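Local atomic coordinates of D-3-phosphoglycerate dehydrogenase-related protein (Vibrio cholerae, PDB entry 4S1V), a protein that probably catalyses the NAD-dependent interconversion of a D-2-hydroxyacid, such as 3-phosphoglycerate, and its 2-oxoacid, as a member of the D-isomer-specific 2-hydroxyacid dehydrogenases. Residues S123-E126 with Q127-G131; Q134-G137 with G138-L141. All coordinates share one frame; numbering follows the deposited sequence.

Contact 1: residues S123-E126 with Q127-G131; sequences SYIE and QLHAG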
loop_
_atom_site.group_PDB
_atom_site.type_symbol
_atom_site.label_atom_id
_atom_site.label_comp_id
_atom_site.label_asym_id
_atom_site.label_seq_id
_atom_site.Cartn_x
_atom_site.Cartn_y
_atom_site.Cartn_z
ATOM N N SER C 123 -1.237 7.072 8.154
ATOM C CA SER C 123 -1.407 6.164 7.013
ATOM C C SER C 123 -2.667 6.481 6.211
ATOM O O SER C 123 -2.648 6.427 4.988
ATOM C CB SER C 123 -1.455 4.700 7.469
ATOM O OG SER C 123 -0.349 4.393 8.290
ATOM N N TYR C 124 -3.763 6.772 6.909
ATOM C CA TYR C 124 -5.013 7.168 6.256
ATOM C C TYR C 124 -4.790 8.412 5.392
ATOM O O TYR C 124 -5.168 8.440 4.222
ATOM C CB TYR C 124 -6.116 7.443 7.291
ATOM C CG TYR C 124 -7.012 6.264 7.658
ATOM C CD1 TYR C 124 -7.713 5.555 6.680
ATOM C CD2 TYR C 124 -7.197 5.898 8.989
ATOM C CE1 TYR C 124 -8.556 4.506 7.015
ATOM C CE2 TYR C 124 -8.039 4.845 9.340
ATOM C CZ TYR C 124 -8.715 4.152 8.350
ATOM O OH TYR C 124 -9.547 3.115 8.693
ATOM N N ILE C 125 -4.171 9.428 5.993
ATOM C CA ILE C 125 -3.847 10.689 5.332
ATOM C C ILE C 125 -2.912 10.480 4.135
ATOM O O ILE C 125 -3.193 10.953 3.033
ATOM C CB ILE C 125 -3.264 11.701 6.349
ATOM C CG1 ILE C 125 -4.377 12.158 7.302
ATOM C CG2 ILE C 125 -2.617 12.894 5.645
ATOM C CD1 ILE C 125 -3.887 12.834 8.562
ATOM N N GLU C 126 -1.824 9.745 4.345
ATOM C CA GLU C 126 -0.878 9.455 3.261
ATOM C C GLU C 126 -1.520 8.710 2.083
ATOM O O GLU C 126 -1.231 9.015 0.920
ATOM C CB GLU C 126 0.319 8.674 3.800
ATOM C CG GLU C 126 1.380 8.338 2.770
ATOM C CD GLU C 126 2.306 7.247 3.266
ATOM O OE1 GLU C 126 3.166 7.541 4.124
ATOM O OE2 GLU C 126 2.164 6.091 2.808
ATOM N N GLN C 127 -2.384 7.739 2.379
ATOM C CA GLN C 127 -3.087 6.998 1.331
ATOM C C GLN C 127 -4.054 7.897 0.567
ATOM O O GLN C 127 -4.219 7.751 -0.649
ATOM C CB GLN C 127 -3.832 5.792 1.907
ATOM C CG GLN C 127 -2.942 4.604 2.251
ATOM C CD GLN C 127 -2.350 3.916 1.026
ATOM O OE1 GLN C 127 -3.022 3.731 0.009
ATOM N NE2 GLN C 127 -1.089 3.517 1.130
ATOM N N LEU C 128 -4.686 8.820 1.287
ATOM C CA LEU C 128 -5.603 9.785 0.696
ATOM C C LEU C 128 -4.896 10.660 -0.342
ATOM O O LEU C 128 -5.412 10.863 -1.445
ATOM C CB LEU C 128 -6.249 10.646 1.782
ATOM C CG LEU C 128 -7.263 11.704 1.336
ATOM C CD1 LEU C 128 -8.452 11.051 0.645
ATOM C CD2 LEU C 128 -7.715 12.553 2.514
ATOM N N HIS C 129 -3.709 11.153 0.007
ATOM C CA HIS C 129 -2.908 11.966 -0.918
ATOM C C HIS C 129 -2.362 11.164 -2.065
ATOM O O HIS C 129 -2.081 11.712 -3.132
ATOM C CB HIS C 129 -1.796 12.700 -0.180
ATOM C CG HIS C 129 -2.273 13.935 0.536
ATOM N ND1 HIS C 129 -2.653 13.923 1.826
ATOM C CD2 HIS C 129 -2.456 15.238 0.085
ATOM C CE1 HIS C 129 -3.045 15.160 2.189
ATOM N NE2 HIS C 129 -2.926 15.962 1.124
ATOM N N ALA C 130 -2.227 9.855 -1.856
ATOM C CA ALA C 130 -1.815 8.927 -2.908
ATOM C C ALA C 130 -2.981 8.496 -3.807
ATOM O O ALA C 130 -2.790 7.711 -4.734
ATOM C CB ALA C 130 -1.137 7.706 -2.300
ATOM N N GLY C 131 -4.183 9.004 -3.534
ATOM C CA GLY C 131 -5.367 8.690 -4.348
ATOM C C GLY C 131 -6.219 7.507 -3.896
ATOM O O GLY C 131 -7.058 7.018 -4.656
#
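His129 reaches back one helical turn to Ile125, where its side chain and its backbone share a single acceptor. Its CB passes 3.9 Å from Ile125 O. With CG opposite the carbonyl carbon (chi1 -79°), the imidazole turns back along the helix, and ND1 donates to Ile125 O at 3.3 Å. The oxygen lies at the ring edge, near the ring plane, but ND1 approaches it from above the carbonyl plane, 50° out of it. His129 N takes the more axial approach, 3.1 Å from Ile125 O. Beyond, CE1 runs alongside the Ile125 branch, 4.2 Å from CG2. Along the helix, Gln127 N bonds Ser123 O at 2.9 Å, while Gln127 CG folds over the same oxygen. At its end, Ala130 N bonds Glu126 O and Gly131, at positive phi, completes a Schellman motif, its N bonded to Leu128 O. Leu278 of the second subunit packs on His129, and Tyr124 OH bonds Gln11 of that subunit. Donation from ND1 means that this nitrogen carries a hydrogen, in the neutral or the charged ring alike; together with the backbone N-H it gives Ile125 O two donors and limits the rotation of the imidazole at the end of the helix.

Contact 2: residues Q134-G137 with G138-L141; sequences QQNG and GLGL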
loop_
_atom_site.group_PDB
_atom_site.type_symbol
_atom_site.label_atom_id
_atom_site.label_comp_id
_atom_site.label_asym_id
_atom_site.label_seq_id
_atom_site.Cartn_x
_atom_site.Cartn_y
_atom_site.Cartn_z
ATOM N N GLN C 134 -9.866 6.470 2.086
ATOM C CA GLN C 134 -10.127 5.709 3.316
ATOM C C GLN C 134 -9.370 4.367 3.365
ATOM O O GLN C 134 -9.931 3.332 3.718
ATOM C CB GLN C 134 -11.644 5.525 3.521
ATOM C CG GLN C 134 -12.057 5.279 4.963
ATOM C CD GLN C 134 -13.555 5.393 5.175
ATOM O OE1 GLN C 134 -14.255 4.385 5.222
ATOM N NE2 GLN C 134 -14.053 6.622 5.310
ATOM N N GLN C 135 -8.092 4.401 3.000
ATOM C CA GLN C 135 -7.217 3.228 3.103
ATOM C C GLN C 135 -6.066 3.606 4.019
ATOM O O GLN C 135 -5.737 4.787 4.157
ATOM C CB GLN C 135 -6.655 2.807 1.728
ATOM C CG GLN C 135 -7.673 2.365 0.678
ATOM C CD GLN C 135 -8.507 1.166 1.110
ATOM O OE1 GLN C 135 -8.026 0.276 1.809
ATOM N NE2 GLN C 135 -9.764 1.139 0.687
ATOM N N ASN C 136 -5.448 2.609 4.639
ATOM C CA ASN C 136 -4.362 2.868 5.576
ATOM C C ASN C 136 -3.242 1.821 5.515
ATOM O O ASN C 136 -2.464 1.681 6.459
ATOM C CB ASN C 136 -4.914 3.008 6.999
ATOM C CG ASN C 136 -5.487 1.711 7.542
ATOM O OD1 ASN C 136 -5.439 0.667 6.887
ATOM N ND2 ASN C 136 -6.032 1.770 8.756
ATOM N N GLY C 137 -3.170 1.095 4.401
ATOM C CA GLY C 137 -2.159 0.052 4.219
ATOM C C GLY C 137 -2.498 -1.257 4.911
ATOM O O GLY C 137 -1.610 -1.950 5.393
ATOM N N GLY C 138 -3.785 -1.594 4.964
ATOM C CA GLY C 138 -4.233 -2.864 5.522
ATOM C C GLY C 138 -4.175 -2.957 7.040
ATOM O O GLY C 138 -4.116 -4.058 7.599
ATOM N N LEU C 139 -4.207 -1.813 7.715
ATOM C CA LEU C 139 -4.157 -1.797 9.183
ATOM C C LEU C 139 -5.545 -1.970 9.825
ATOM O O LEU C 139 -5.658 -2.141 11.046
ATOM C CB LEU C 139 -3.478 -0.518 9.693
ATOM C CG LEU C 139 -2.013 -0.276 9.310
ATOM C CD1 LEU C 139 -1.502 1.013 9.942
ATOM C CD2 LEU C 139 -1.134 -1.452 9.719
ATOM N N GLY C 140 -6.589 -1.933 8.998
ATOM C CA GLY C 140 -7.965 -2.066 9.485
ATOM C C GLY C 140 -8.486 -0.832 10.202
ATOM O O GLY C 140 -8.000 0.288 9.977
ATOM N N LEU C 141 -9.486 -1.044 11.056
ATOM C CA LEU C 141 -10.132 0.026 11.811
ATOM C C LEU C 141 -9.298 0.481 13.004
ATOM O O LEU C 141 -8.709 -0.339 13.705
ATOM C CB LEU C 141 -11.517 -0.419 12.317
ATOM C CG LEU C 141 -12.657 -0.542 11.308
ATOM C CD1 LEU C 141 -13.850 -1.244 11.936
ATOM C CD2 LEU C 141 -13.049 0.825 10.773
HETATM O O HOH W 1 -6.293 -0.285 3.981
#
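Asn136 uses both ends of its carboxamide to hold the backbone that follows it. ND2 donates to Gly140 O at 2.7 Å, lying in the plane of that carbonyl, although the acceptor is tilted 20° from the amide plane of Asn136. In the other direction, OD1 accepts from Leu139 N at 2.9 Å; here the donor stands above the side-chain carbonyl plane, 43° out of it, and both bonds are bent to a similar degree. Two bonds to backbone groups in successive residues thus fix the rotation of the amide. The first torsion makes this possible: chi1 of 67° tucks CG in between the two backbone arms of CA, which swings the group over the turn.

The OD1 bond to the N-H three residues ahead closes a compact bend within the loop between helix 121-129 and strand 150-153, in a dehydrogenase with a Rossmann-type nucleotide-binding fold. Gly137, Gly138 and Gly140 all adopt positive phi as the chain doubles round the amide. A water bridges the early part of the bend, accepting from Asn136 N and from Gly138 N at 3.0 Å and donating to Gln135 OE1.

Around this polar core, Leu139 crosses the Asn136 side chain obliquely, its CB 3.6 Å from ND2. Farther along, Leu139 CG rests 3.5 Å from Asn136 O, and the side chain also touches His120 and Pro281. On the flank facing the second subunit, Gln135 NE2 bonds Tyr10 O of that subunit, and Gln11 of the same neighbour packs on Asn136.

How the contacts relate
Contact 1 and contact 2 follow one another along the chain, their centres about 10 Å apart, and the loop folds back so that Gln134, Asn136 and Leu139 lie against helix 121-129. The closest approach joins Gln127 CB to Gln135 O at 3.1 Å. Nearby, Tyr124 CD1 packs on the same carbonyl oxygen, while Ser123 CB sits 3.3 Å from Asn136 O. Both contacts also touch the second subunit, where Gln11 meets Tyr124 of contact 1 as well as Gln135 and Asn136 of contact 2. They lie 27 and 28 Å from the centre of the chain (centre to centre), in a projecting helix and loop that join one subunit to the other.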